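Local coordinates for tyrocidine synthetase 3 (Brevibacillus brevis, PDB 2JGP), which forms part of a nonribosomal peptide synthetase that builds the antibiotic tyrocidine, here as a peptidyl carrier domain joined to a peptide bond-forming condensation domain, at residues E20-V25 with S41-R46; R14-W19 with P26-L31; A75-E78 with G83-F86; R46-M51 with V57-R62. All coordinates share one frame; numbering follows the deposited sequence.

Interaction 1: E20-V25 with S41-R46; sequences EQVLNV and SLRAMR. With SO4 (sulfate ion), chain C.
Arg43 reaches across to Val22 and Leu23, and its side chain has two jobs. Its aliphatic part packs against helix 10-23, while its guanidinium group holds a sulfate. Val22 and Arg43 run antiparallel, side against side. CG1 of Val22 does the touching. It lies 3.8 Å from Arg43 CB and 3.4 Å from the backbone Arg43 O. The same methyl reaches Arg46 CB at 3.9 Å. Leu23 instead lies across Arg43. Its CD2 sits over one face of the guanidinium, 3.7 Å above the plane and off-centre, near the edge of the group. NH1 comes within 3.3 Å of Leu23 O, but the angle is too poor for a hydrogen bond.

The Arg43 chain bends at chi3 (-76°), which turns the planar group back toward the start of its own helix. There the sulfate sulfur lies at the edge of the guanidinium, in its plane. Arg43 NH2 donates to SO4 O3 at 3.2 Å, and NE adds weak bonds to O3 and O4. The backbone takes part too: Arg43 N donates to SO4 O1 at 2.9 Å, fairly straight at 163°. His40 ND1 also binds this anion, and the helix N-terminus would probably favour it. The sulfate probably comes from the crystallisation liquor. It lies beside Ser41 of the Gly-Gly-His-Ser signature, the probable phosphopantetheine attachment site.

Further along, Val22 packs on Val47 and Ser50 of helix 41-55. Leu23 meets Phe34 and Leu37 of the connecting loop, and Ala44 faces helix 61-66.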
loop_
_atom_site.group_PDB
_atom_site.type_symbol
_atom_site.label_atom_id
_atom_site.label_comp_id
_atom_site.label_asym_id
_atom_site.label_seq_id
_atom_site.Cartn_x
_atom_site.Cartn_y
_atom_site.Cartn_z
ATOM N N GLU A 20 -18.389 8.363 17.918
ATOM C CA GLU A 20 -18.292 7.462 19.069
ATOM C C GLU A 20 -17.854 8.208 20.328
ATOM O O GLU A 20 -18.426 8.017 21.398
ATOM C CB GLU A 20 -17.325 6.317 18.774
ATOM C CG GLU A 20 -17.860 5.328 17.753
ATOM C CD GLU A 20 -16.792 4.397 17.201
ATOM O OE1 GLU A 20 -17.163 3.446 16.482
ATOM O OE2 GLU A 20 -15.592 4.610 17.488
ATOM N N GLN A 21 -16.850 9.065 20.189
ATOM C CA GLN A 21 -16.370 9.871 21.314
ATOM C C GLN A 21 -17.407 10.882 21.792
ATOM O O GLN A 21 -17.679 10.986 22.997
ATOM C CB GLN A 21 -15.085 10.602 20.929
ATOM C CG GLN A 21 -13.897 9.675 20.686
ATOM C CD GLN A 21 -13.611 8.758 21.866
ATOM O OE1 GLN A 21 -13.518 7.537 21.709
ATOM N NE2 GLN A 21 -13.487 9.337 23.055
ATOM N N VAL A 22 -17.986 11.620 20.852
ATOM C CA VAL A 22 -18.939 12.676 21.190
ATOM C C VAL A 22 -20.244 12.105 21.761
ATOM O O VAL A 22 -20.756 12.601 22.768
ATOM C CB VAL A 22 -19.259 13.555 19.967
ATOM C CG1 VAL A 22 -20.462 14.461 20.257
ATOM C CG2 VAL A 22 -18.029 14.377 19.570
ATOM N N LEU A 23 -20.765 11.060 21.121
ATOM C CA LEU A 23 -22.026 10.443 21.552
ATOM C C LEU A 23 -21.869 9.437 22.693
ATOM O O LEU A 23 -22.858 9.095 23.347
ATOM C CB LEU A 23 -22.725 9.751 20.380
ATOM C CG LEU A 23 -23.235 10.649 19.254
ATOM C CD1 LEU A 23 -23.754 9.806 18.100
ATOM C CD2 LEU A 23 -24.322 11.590 19.769
ATOM N N ASN A 24 -20.641 8.970 22.925
ATOM C CA ASN A 24 -20.380 7.859 23.841
ATOM C C ASN A 24 -21.215 6.641 23.449
ATOM O O ASN A 24 -21.908 6.051 24.270
ATOM C CB ASN A 24 -20.639 8.254 25.305
ATOM C CG ASN A 24 -20.228 7.165 26.288
ATOM O OD1 ASN A 24 -19.389 6.318 25.975
ATOM N ND2 ASN A 24 -20.831 7.171 27.473
ATOM N N VAL A 25 -21.154 6.292 22.171
ATOM C CA VAL A 25 -21.823 5.112 21.654
ATOM C C VAL A 25 -20.772 4.322 20.878
ATOM O O VAL A 25 -19.988 4.916 20.135
ATOM C CB VAL A 25 -23.000 5.500 20.740
ATOM C CG1 VAL A 25 -23.601 4.282 20.106
ATOM C CG2 VAL A 25 -24.068 6.256 21.533
ATOM N N SER A 41 -28.753 19.082 18.905
ATOM C CA SER A 41 -28.003 20.271 18.485
ATOM C C SER A 41 -26.679 20.466 19.223
ATOM O O SER A 41 -25.668 20.790 18.598
ATOM C CB SER A 41 -28.863 21.529 18.650
ATOM O OG SER A 41 -30.110 21.367 18.000
ATOM N N LEU A 42 -26.686 20.269 20.540
ATOM C CA LEU A 42 -25.484 20.468 21.354
ATOM C C LEU A 42 -24.346 19.540 20.929
ATOM O O LEU A 42 -23.222 19.992 20.694
ATOM C CB LEU A 42 -25.796 20.263 22.843
ATOM C CG LEU A 42 -24.635 20.373 23.843
ATOM C CD1 LEU A 42 -23.877 21.691 23.692
ATOM C CD2 LEU A 42 -25.145 20.216 25.270
ATOM N N ARG A 43 -24.636 18.245 20.830
ATOM C CA ARG A 43 -23.603 17.269 20.475
ATOM C C ARG A 43 -23.252 17.302 18.983
ATOM O O ARG A 43 -22.140 16.937 18.613
ATOM C CB ARG A 43 -23.970 15.855 20.953
ATOM C CG ARG A 43 -23.688 15.657 22.448
ATOM C CD ARG A 43 -23.897 14.227 22.922
ATOM N NE ARG A 43 -25.308 13.885 23.076
ATOM C CZ ARG A 43 -25.757 12.676 23.415
ATOM N NH1 ARG A 43 -24.914 11.670 23.626
ATOM N NH2 ARG A 43 -27.062 12.467 23.534
ATOM N N ALA A 44 -24.178 17.747 18.134
ATOM C CA ALA A 44 -23.857 17.992 16.719
ATOM C C ALA A 44 -22.803 19.091 16.591
ATOM O O ALA A 44 -21.863 18.968 15.809
ATOM C CB ALA A 44 -25.110 18.366 15.932
ATOM N N MET A 45 -22.959 20.160 17.367
ATOM C CA MET A 45 -21.966 21.234 17.405
ATOM C C MET A 45 -20.614 20.733 17.933
ATOM O O MET A 45 -19.558 21.177 17.467
ATOM C CB MET A 45 -22.481 22.423 18.224
ATOM C CG MET A 45 -23.594 23.183 17.509
ATOM S SD MET A 45 -24.207 24.629 18.381
ATOM C CE MET A 45 -24.882 23.900 19.869
ATOM N N ARG A 46 -20.647 19.799 18.881
ATOM C CA ARG A 46 -19.421 19.167 19.377
ATOM C C ARG A 46 -18.722 18.330 18.297
ATOM O O ARG A 46 -17.493 18.298 18.242
ATOM C CB ARG A 46 -19.708 18.291 20.597
ATOM C CG ARG A 46 -20.020 19.054 21.864
ATOM C CD ARG A 46 -20.480 18.096 22.949
ATOM N NE ARG A 46 -20.482 18.704 24.277
ATOM C CZ ARG A 46 -21.027 18.156 25.364
ATOM N NH1 ARG A 46 -21.637 16.973 25.305
ATOM N NH2 ARG A 46 -20.968 18.800 26.523
HETATM S S SO4 C . -27.637 16.650 23.073
HETATM O O1 SO4 C . -27.141 17.203 21.815
HETATM O O2 SO4 C . -28.653 17.549 23.607
HETATM O O3 SO4 C . -28.250 15.353 22.832
HETATM O O4 SO4 C . -26.554 16.500 24.035
#

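Interaction 2: R14-W19 with P26-L31; sequences RLAQVW and PQVGAL
Val28 packs against Ala16 and Trp19, one helical turn apart on helix 10-23. The three side chains are buried, and the contact across the two segments is small. Val28 CG1 is the methyl that reaches the helix. It stands anti to the backbone N (chi1 168°) and lies 4.1 Å from Ala16 CB. It also meets the six-membered ring of the indole, 3.9 Å from Trp19 CE3. The approach to that ring is oblique, and the two side chains are roughly perpendicular. Ala16 CB in turn rests 3.5 Å from the backbone Val28 O. The small alanine probably lets the loop backbone come close, with the two CA atoms of Ala16 and Val28 5.4 Å apart.

The next shell fixes the loop. Val28 N donates to the carboxylate of Glu20, a residue of the same helix 10-23. Gly29 N is bound by Asp32 OD2, and the backbone of Ala30 is tied to Val5 and Gln71. Ile70 of helix 70-79 touches both Trp19 and Val28, and Phe34 meets the indole edge-to-face.

No hydrogen bond links 14-19 to 26-31, so their direct contact is apolar packing, with aliphatic carbons also resting against backbone carbonyl oxygens. Such packing has little directionality; the polar bonds of the loop probably help to set its path. Glu20 and Asp32 hold loop amides, and Val28 is buried in the hydrophobic interior of the carrier domain.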
loop_
_atom_site.group_PDB
_atom_site.type_symbol
_atom_site.label_atom_id
_atom_site.label_comp_id
_atom_site.label_asym_id
_atom_site.label_seq_id
_atom_site.Cartn_x
_atom_site.Cartn_y
_atom_site.Cartn_z
ATOM N N ARG A 14 -12.685 8.381 10.085
ATOM C CA ARG A 14 -12.447 9.565 10.908
ATOM C C ARG A 14 -13.724 10.045 11.591
ATOM O O ARG A 14 -13.741 10.303 12.789
ATOM C CB ARG A 14 -11.853 10.696 10.061
ATOM C CG ARG A 14 -10.416 10.444 9.648
ATOM C CD ARG A 14 -9.924 11.457 8.641
ATOM N NE ARG A 14 -8.492 11.282 8.411
ATOM C CZ ARG A 14 -7.841 11.700 7.329
ATOM N NH1 ARG A 14 -8.473 12.346 6.356
ATOM N NH2 ARG A 14 -6.543 11.468 7.219
ATOM N N LEU A 15 -14.794 10.149 10.814
ATOM C CA LEU A 15 -16.074 10.602 11.337
ATOM C C LEU A 15 -16.635 9.655 12.385
ATOM O O LEU A 15 -17.084 10.102 13.442
ATOM C CB LEU A 15 -17.095 10.761 10.207
ATOM C CG LEU A 15 -16.966 12.044 9.385
ATOM C CD1 LEU A 15 -17.722 11.915 8.048
ATOM C CD2 LEU A 15 -17.476 13.244 10.186
ATOM N N ALA A 16 -16.609 8.359 12.088
ATOM C CA ALA A 16 -17.172 7.349 12.981
ATOM C C ALA A 16 -16.507 7.415 14.343
ATOM O O ALA A 16 -17.177 7.324 15.359
ATOM C CB ALA A 16 -17.014 5.965 12.381
ATOM N N GLN A 17 -15.182 7.568 14.337
ATOM C CA GLN A 17 -14.383 7.719 15.557
ATOM C C GLN A 17 -14.825 8.932 16.377
ATOM O O GLN A 17 -15.004 8.835 17.591
ATOM C CB GLN A 17 -12.896 7.811 15.178
ATOM C CG GLN A 17 -11.963 8.538 16.156
ATOM C CD GLN A 17 -11.550 9.946 15.683
ATOM O OE1 GLN A 17 -11.385 10.230 14.468
ATOM N NE2 GLN A 17 -11.366 10.828 16.644
ATOM N N VAL A 18 -14.994 10.070 15.712
ATOM C CA VAL A 18 -15.463 11.281 16.369
ATOM C C VAL A 18 -16.881 11.123 16.943
ATOM O O VAL A 18 -17.132 11.534 18.073
ATOM C CB VAL A 18 -15.380 12.507 15.431
ATOM C CG1 VAL A 18 -16.133 13.687 16.022
ATOM C CG2 VAL A 18 -13.906 12.885 15.189
ATOM N N TRP A 19 -17.793 10.512 16.187
ATOM C CA TRP A 19 -19.162 10.307 16.679
ATOM C C TRP A 19 -19.185 9.427 17.928
ATOM O O TRP A 19 -19.927 9.698 18.867
ATOM C CB TRP A 19 -20.042 9.655 15.618
ATOM C CG TRP A 19 -20.464 10.553 14.497
ATOM C CD1 TRP A 19 -19.831 11.684 14.054
ATOM C CD2 TRP A 19 -21.592 10.361 13.631
ATOM N NE1 TRP A 19 -20.504 12.210 12.984
ATOM C CE2 TRP A 19 -21.589 11.420 12.702
ATOM C CE3 TRP A 19 -22.607 9.398 13.559
ATOM C CZ2 TRP A 19 -22.561 11.547 11.704
ATOM C CZ3 TRP A 19 -23.573 9.524 12.566
ATOM C CH2 TRP A 19 -23.540 10.592 11.653
ATOM N N PRO A 26 -20.728 2.990 21.058
ATOM C CA PRO A 26 -19.715 2.183 20.367
ATOM C C PRO A 26 -20.118 1.711 18.967
ATOM O O PRO A 26 -21.299 1.629 18.659
ATOM C CB PRO A 26 -19.558 0.981 21.303
ATOM C CG PRO A 26 -20.921 0.810 21.914
ATOM C CD PRO A 26 -21.588 2.162 21.926
ATOM N N GLN A 27 -19.130 1.394 18.134
ATOM C CA GLN A 27 -19.348 0.699 16.864
ATOM C C GLN A 27 -20.237 1.474 15.882
ATOM O O GLN A 27 -21.171 0.914 15.307
ATOM C CB GLN A 27 -19.917 -0.703 17.113
ATOM C CG GLN A 27 -19.601 -1.695 15.997
ATOM C CD GLN A 27 -20.404 -2.966 16.088
ATOM O OE1 GLN A 27 -21.634 -2.948 15.995
ATOM N NE2 GLN A 27 -19.716 -4.088 16.247
ATOM N N VAL A 28 -19.926 2.757 15.692
ATOM C CA VAL A 28 -20.634 3.599 14.725
ATOM C C VAL A 28 -20.213 3.200 13.310
ATOM O O VAL A 28 -19.023 3.146 13.000
ATOM C CB VAL A 28 -20.364 5.103 14.963
ATOM C CG1 VAL A 28 -20.867 5.962 13.788
ATOM C CG2 VAL A 28 -21.010 5.559 16.262
ATOM N N GLY A 29 -21.204 2.922 12.466
ATOM C CA GLY A 29 -20.971 2.452 11.108
ATOM C C GLY A 29 -21.483 3.418 10.057
ATOM O O GLY A 29 -22.075 4.456 10.377
ATOM N N ALA A 30 -21.283 3.045 8.795
ATOM C CA ALA A 30 -21.559 3.923 7.657
ATOM C C ALA A 30 -23.032 4.343 7.512
ATOM O O ALA A 30 -23.321 5.416 6.972
ATOM C CB ALA A 30 -21.067 3.269 6.364
ATOM N N LEU A 31 -23.955 3.501 7.973
ATOM C CA LEU A 31 -25.386 3.786 7.850
ATOM C C LEU A 31 -25.977 4.470 9.083
ATOM O O LEU A 31 -27.153 4.832 9.080
ATOM C CB LEU A 31 -26.169 2.493 7.570
ATOM C CG LEU A 31 -25.749 1.694 6.332
ATOM C CD1 LEU A 31 -26.582 0.425 6.190
ATOM C CD2 LEU A 31 -25.849 2.553 5.076
#

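Interaction 3: A75-E78 with G83-F86; sequences AFIE and GNVF
Asn84 meets Ile77 with its amide stretched toward the helix. Its CG is anti to the backbone N (chi1 179°), which sends the carboxamide across to 75-78. Ile77 CG2 is likewise anti to its own N, beside the carbonyl carbon, and the amide nitrogen of Asn84 approaches both the methyl and the carbonyl. Asn84 ND2 lies 3.7 Å from Ile77 CG2 and 3.0 Å from Ile77 O. The two side chains cross at about a right angle.

Each end of the amide is engaged. ND2 donates to Thr80 O, just past the end of helix 70-79. OD1 accepts from Phe86 N at 2.8 Å. That donor sits above the carbonyl plane, 37° out of it. With both ends held, the amide has little freedom to rotate.

After the turn, Phe86 lies beside Trp11 and Arg14, edge-to-face with the first and in a cation-pi contact with the second. Val85 O is bound by Trp259 of the condensation domain, and Phe86 also meets Phe263. The bond from Phe86 N to Asn84 OD1 defines an Asx turn. Here it shapes the connection that leaves the last carrier helix, 70-79, and runs on to the condensation domain.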
loop_
_atom_site.group_PDB
_atom_site.type_symbol
_atom_site.label_atom_id
_atom_site.label_comp_id
_atom_site.label_asym_id
_atom_site.label_seq_id
_atom_site.Cartn_x
_atom_site.Cartn_y
_atom_site.Cartn_z
ATOM N N ALA A 75 -19.020 11.507 2.234
ATOM C CA ALA A 75 -19.109 11.876 0.821
ATOM C C ALA A 75 -19.028 13.397 0.632
ATOM O O ALA A 75 -18.336 13.884 -0.267
ATOM C CB ALA A 75 -20.399 11.334 0.202
ATOM N N PHE A 76 -19.737 14.143 1.473
ATOM C CA PHE A 76 -19.676 15.603 1.425
ATOM C C PHE A 76 -18.237 16.106 1.602
ATOM O O PHE A 76 -17.777 16.962 0.841
ATOM C CB PHE A 76 -20.579 16.222 2.495
ATOM C CG PHE A 76 -20.352 17.696 2.695
ATOM C CD1 PHE A 76 -21.006 18.621 1.902
ATOM C CD2 PHE A 76 -19.473 18.154 3.674
ATOM C CE1 PHE A 76 -20.798 19.975 2.083
ATOM C CE2 PHE A 76 -19.256 19.513 3.856
ATOM C CZ PHE A 76 -19.923 20.421 3.066
ATOM N N ILE A 77 -17.532 15.571 2.596
ATOM C CA ILE A 77 -16.143 15.987 2.854
ATOM C C ILE A 77 -15.246 15.652 1.665
ATOM O O ILE A 77 -14.392 16.456 1.281
ATOM C CB ILE A 77 -15.552 15.326 4.115
ATOM C CG1 ILE A 77 -16.323 15.743 5.368
ATOM C CG2 ILE A 77 -14.068 15.709 4.278
ATOM C CD1 ILE A 77 -15.872 15.000 6.618
ATOM N N GLU A 78 -15.450 14.474 1.081
ATOM C CA GLU A 78 -14.687 14.049 -0.104
ATOM C C GLU A 78 -14.875 14.966 -1.307
ATOM O O GLU A 78 -13.967 15.126 -2.123
ATOM C CB GLU A 78 -15.093 12.634 -0.517
ATOM C CG GLU A 78 -14.577 11.553 0.394
ATOM C CD GLU A 78 -15.301 10.228 0.229
ATOM O OE1 GLU A 78 -16.297 10.155 -0.523
ATOM O OE2 GLU A 78 -14.876 9.248 0.872
ATOM N N GLY A 83 -12.865 24.847 3.118
ATOM C CA GLY A 83 -12.676 24.503 4.532
ATOM C C GLY A 83 -12.240 23.064 4.753
ATOM O O GLY A 83 -12.635 22.430 5.739
ATOM N N ASN A 84 -11.440 22.543 3.823
ATOM C CA ASN A 84 -10.929 21.182 3.894
ATOM C C ASN A 84 -9.449 21.202 3.507
ATOM O O ASN A 84 -9.107 21.297 2.330
ATOM C CB ASN A 84 -11.727 20.254 2.967
ATOM C CG ASN A 84 -11.211 18.819 2.976
ATOM O OD1 ASN A 84 -10.185 18.506 3.590
ATOM N ND2 ASN A 84 -11.927 17.935 2.287
ATOM N N VAL A 85 -8.571 21.122 4.503
ATOM C CA VAL A 85 -7.138 21.203 4.245
ATOM C C VAL A 85 -6.583 19.939 3.581
ATOM O O VAL A 85 -5.414 19.928 3.197
ATOM C CB VAL A 85 -6.322 21.493 5.535
ATOM C CG1 VAL A 85 -6.736 22.836 6.141
ATOM C CG2 VAL A 85 -6.479 20.363 6.533
ATOM N N PHE A 86 -7.403 18.889 3.467
ATOM C CA PHE A 86 -7.021 17.633 2.797
ATOM C C PHE A 86 -7.341 17.615 1.302
ATOM O O PHE A 86 -7.001 16.661 0.606
ATOM C CB PHE A 86 -7.728 16.438 3.455
ATOM C CG PHE A 86 -7.204 16.098 4.806
ATOM C CD1 PHE A 86 -7.693 16.735 5.940
ATOM C CD2 PHE A 86 -6.217 15.137 4.956
ATOM C CE1 PHE A 86 -7.208 16.418 7.187
ATOM C CE2 PHE A 86 -5.726 14.817 6.212
ATOM C CZ PHE A 86 -6.220 15.457 7.325
#

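Interaction 4: R46-M51 with V57-R62; sequences RVLSSM and VDIPLR
Leu48 is the main bump of this contact, and Ile59 and Leu61 form the hollow that takes it. Its two methyls part over the chain that leads into helix 61-66. CD2 turns to Ile59, 3.6 Å from Ile59 CB and close to Ile59 CG2. It also presses on the carbonyl, 3.1 Å from Ile59 O. CD1 goes to Leu61, where it lies 3.5 Å from both Leu61 CA and Leu61 CD1. The two methyls are closer than carbons normally pack. Leu61 has CG anti to its backbone N (chi1 -173°), and CB as well as CD1 lines the seat of that methyl. The Leu61 side chain is set crosswise to Leu48.

One turn on, Met51 makes a second, looser fit. Its chain bends at chi2 and chi3, and the contact is made near the base, with Met51 CG 4.0 Å from Ile59 CD1. Ile59 thus has Leu48 at its CB and CG2 and Met51 at its far end. Leu73 and Ile77 of helix 70-79 also touch it.

The backbones are joined by polar links. Val57 N gives Met51 O a long, weak hydrogen bond, almost straight at 176°. A water is held by three bonds: it donates to Leu48 O and Val57 O and accepts from Ile59 N at 2.8 Å.

The chemistry is therefore divided. Aliphatic side chains close the gap between the helix and the extended chain. The water bridges peptide groups of the two segments, beside the one weak direct backbone bond.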
loop_
_atom_site.group_PDB
_atom_site.type_symbol
_atom_site.label_atom_id
_atom_site.label_comp_id
_atom_site.label_asym_id
_atom_site.label_seq_id
_atom_site.Cartn_x
_atom_site.Cartn_y
_atom_site.Cartn_z
ATOM N N ARG A 46 -20.647 19.799 18.881
ATOM C CA ARG A 46 -19.421 19.167 19.377
ATOM C C ARG A 46 -18.722 18.330 18.297
ATOM O O ARG A 46 -17.493 18.298 18.242
ATOM C CB ARG A 46 -19.708 18.291 20.597
ATOM C CG ARG A 46 -20.020 19.054 21.864
ATOM C CD ARG A 46 -20.480 18.096 22.949
ATOM N NE ARG A 46 -20.482 18.704 24.277
ATOM C CZ ARG A 46 -21.027 18.156 25.364
ATOM N NH1 ARG A 46 -21.637 16.973 25.305
ATOM N NH2 ARG A 46 -20.968 18.800 26.523
ATOM N N VAL A 47 -19.497 17.651 17.451
ATOM C CA VAL A 47 -18.926 16.900 16.325
ATOM C C VAL A 47 -18.215 17.849 15.359
ATOM O O VAL A 47 -17.102 17.571 14.909
ATOM C CB VAL A 47 -19.993 16.083 15.566
ATOM C CG1 VAL A 47 -19.447 15.586 14.219
ATOM C CG2 VAL A 47 -20.465 14.909 16.415
ATOM N N LEU A 48 -18.860 18.972 15.055
ATOM C CA LEU A 48 -18.266 19.991 14.192
ATOM C C LEU A 48 -16.958 20.512 14.784
ATOM O O LEU A 48 -15.957 20.658 14.074
ATOM C CB LEU A 48 -19.237 21.156 13.984
ATOM C CG LEU A 48 -20.616 20.822 13.406
ATOM C CD1 LEU A 48 -21.413 22.093 13.206
ATOM C CD2 LEU A 48 -20.499 20.043 12.107
ATOM N N SER A 49 -16.982 20.797 16.085
ATOM C CA SER A 49 -15.802 21.272 16.801
ATOM C C SER A 49 -14.671 20.248 16.769
ATOM O O SER A 49 -13.520 20.604 16.519
ATOM C CB SER A 49 -16.150 21.600 18.254
ATOM O OG SER A 49 -17.006 22.723 18.325
ATOM N N SER A 50 -15.004 18.983 17.028
ATOM C CA SER A 50 -14.000 17.907 17.048
ATOM C C SER A 50 -13.332 17.686 15.696
ATOM O O SER A 50 -12.126 17.449 15.634
ATOM C CB SER A 50 -14.615 16.589 17.521
ATOM O OG SER A 50 -14.998 16.679 18.880
ATOM N N MET A 51 -14.118 17.746 14.621
ATOM C CA MET A 51 -13.570 17.589 13.269
ATOM C C MET A 51 -12.685 18.773 12.895
ATOM O O MET A 51 -11.691 18.604 12.190
ATOM C CB MET A 51 -14.689 17.413 12.239
ATOM C CG MET A 51 -15.467 16.115 12.398
ATOM S SD MET A 51 -14.459 14.642 12.125
ATOM C CE MET A 51 -14.153 14.756 10.361
ATOM N N VAL A 57 -11.159 20.425 9.302
ATOM C CA VAL A 57 -12.217 20.384 8.309
ATOM C C VAL A 57 -13.431 21.044 8.937
ATOM O O VAL A 57 -13.859 20.657 10.022
ATOM C CB VAL A 57 -12.535 18.950 7.866
ATOM C CG1 VAL A 57 -13.732 18.933 6.922
ATOM C CG2 VAL A 57 -11.310 18.332 7.186
ATOM N N ASP A 58 -13.959 22.053 8.258
ATOM C CA ASP A 58 -15.056 22.853 8.779
ATOM C C ASP A 58 -16.356 22.402 8.127
ATOM O O ASP A 58 -16.602 22.681 6.954
ATOM C CB ASP A 58 -14.783 24.331 8.512
ATOM C CG ASP A 58 -13.512 24.824 9.198
ATOM O OD1 ASP A 58 -13.294 24.475 10.380
ATOM O OD2 ASP A 58 -12.729 25.559 8.557
ATOM N N ILE A 59 -17.164 21.674 8.889
ATOM C CA ILE A 59 -18.430 21.143 8.411
ATOM C C ILE A 59 -19.534 22.074 8.902
ATOM O O ILE A 59 -19.712 22.215 10.112
ATOM C CB ILE A 59 -18.694 19.732 8.973
ATOM C CG1 ILE A 59 -17.593 18.755 8.547
ATOM C CG2 ILE A 59 -20.050 19.214 8.511
ATOM C CD1 ILE A 59 -17.652 17.429 9.302
ATOM N N PRO A 60 -20.267 22.723 7.976
ATOM C CA PRO A 60 -21.352 23.587 8.432
ATOM C C PRO A 60 -22.394 22.771 9.182
ATOM O O PRO A 60 -22.634 21.620 8.826
ATOM C CB PRO A 60 -21.939 24.142 7.128
ATOM C CG PRO A 60 -20.885 23.933 6.097
ATOM C CD PRO A 60 -20.167 22.698 6.507
ATOM N N LEU A 61 -23.003 23.352 10.212
ATOM C CA LEU A 61 -24.018 22.635 10.979
ATOM C C LEU A 61 -25.169 22.212 10.073
ATOM O O LEU A 61 -25.688 21.109 10.200
ATOM C CB LEU A 61 -24.528 23.486 12.142
ATOM C CG LEU A 61 -25.478 22.804 13.129
ATOM C CD1 LEU A 61 -24.827 21.565 13.746
ATOM C CD2 LEU A 61 -25.915 23.789 14.208
ATOM N N ARG A 62 -25.552 23.095 9.155
ATOM C CA ARG A 62 -26.590 22.802 8.158
ATOM C C ARG A 62 -26.358 21.510 7.380
ATOM O O ARG A 62 -27.311 20.807 7.049
ATOM C CB ARG A 62 -26.764 23.958 7.159
ATOM C CG ARG A 62 -25.490 24.680 6.743
ATOM C CD ARG A 62 -25.144 25.850 7.690
ATOM N NE ARG A 62 -25.042 27.128 6.980
ATOM C CZ ARG A 62 -25.197 28.328 7.543
ATOM N NH1 ARG A 62 -25.457 28.457 8.844
ATOM N NH2 ARG A 62 -25.091 29.420 6.793
HETATM O O HOH W 1 -16.161 20.673 11.308
#

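How the interactions relate
The four contacts span the carrier domain and the start of the link to the condensation domain. Interactions 1 and 2 share helix 10-23, with centres about 11 Å apart. Helix 41-55 serves both interactions 1 and 4, whose segments share Arg46 and also touch where Ala44 CB lies 3.9 Å from Leu61 CD1. Leu15 and Val18 of interaction 2 pack on Met51 of interaction 4. Interaction 3 joins interaction 4 by Gly83 O and Asp58 N, 2.9 Å apart, and interaction 2 by Leu15 CD1 against Ile77 CD1 at 3.9 Å. The sulfate beside Ser41 lies in interaction 1. The sodium ion of Gln396 and Asp400 is about 7 Å from the Ala16 side chain.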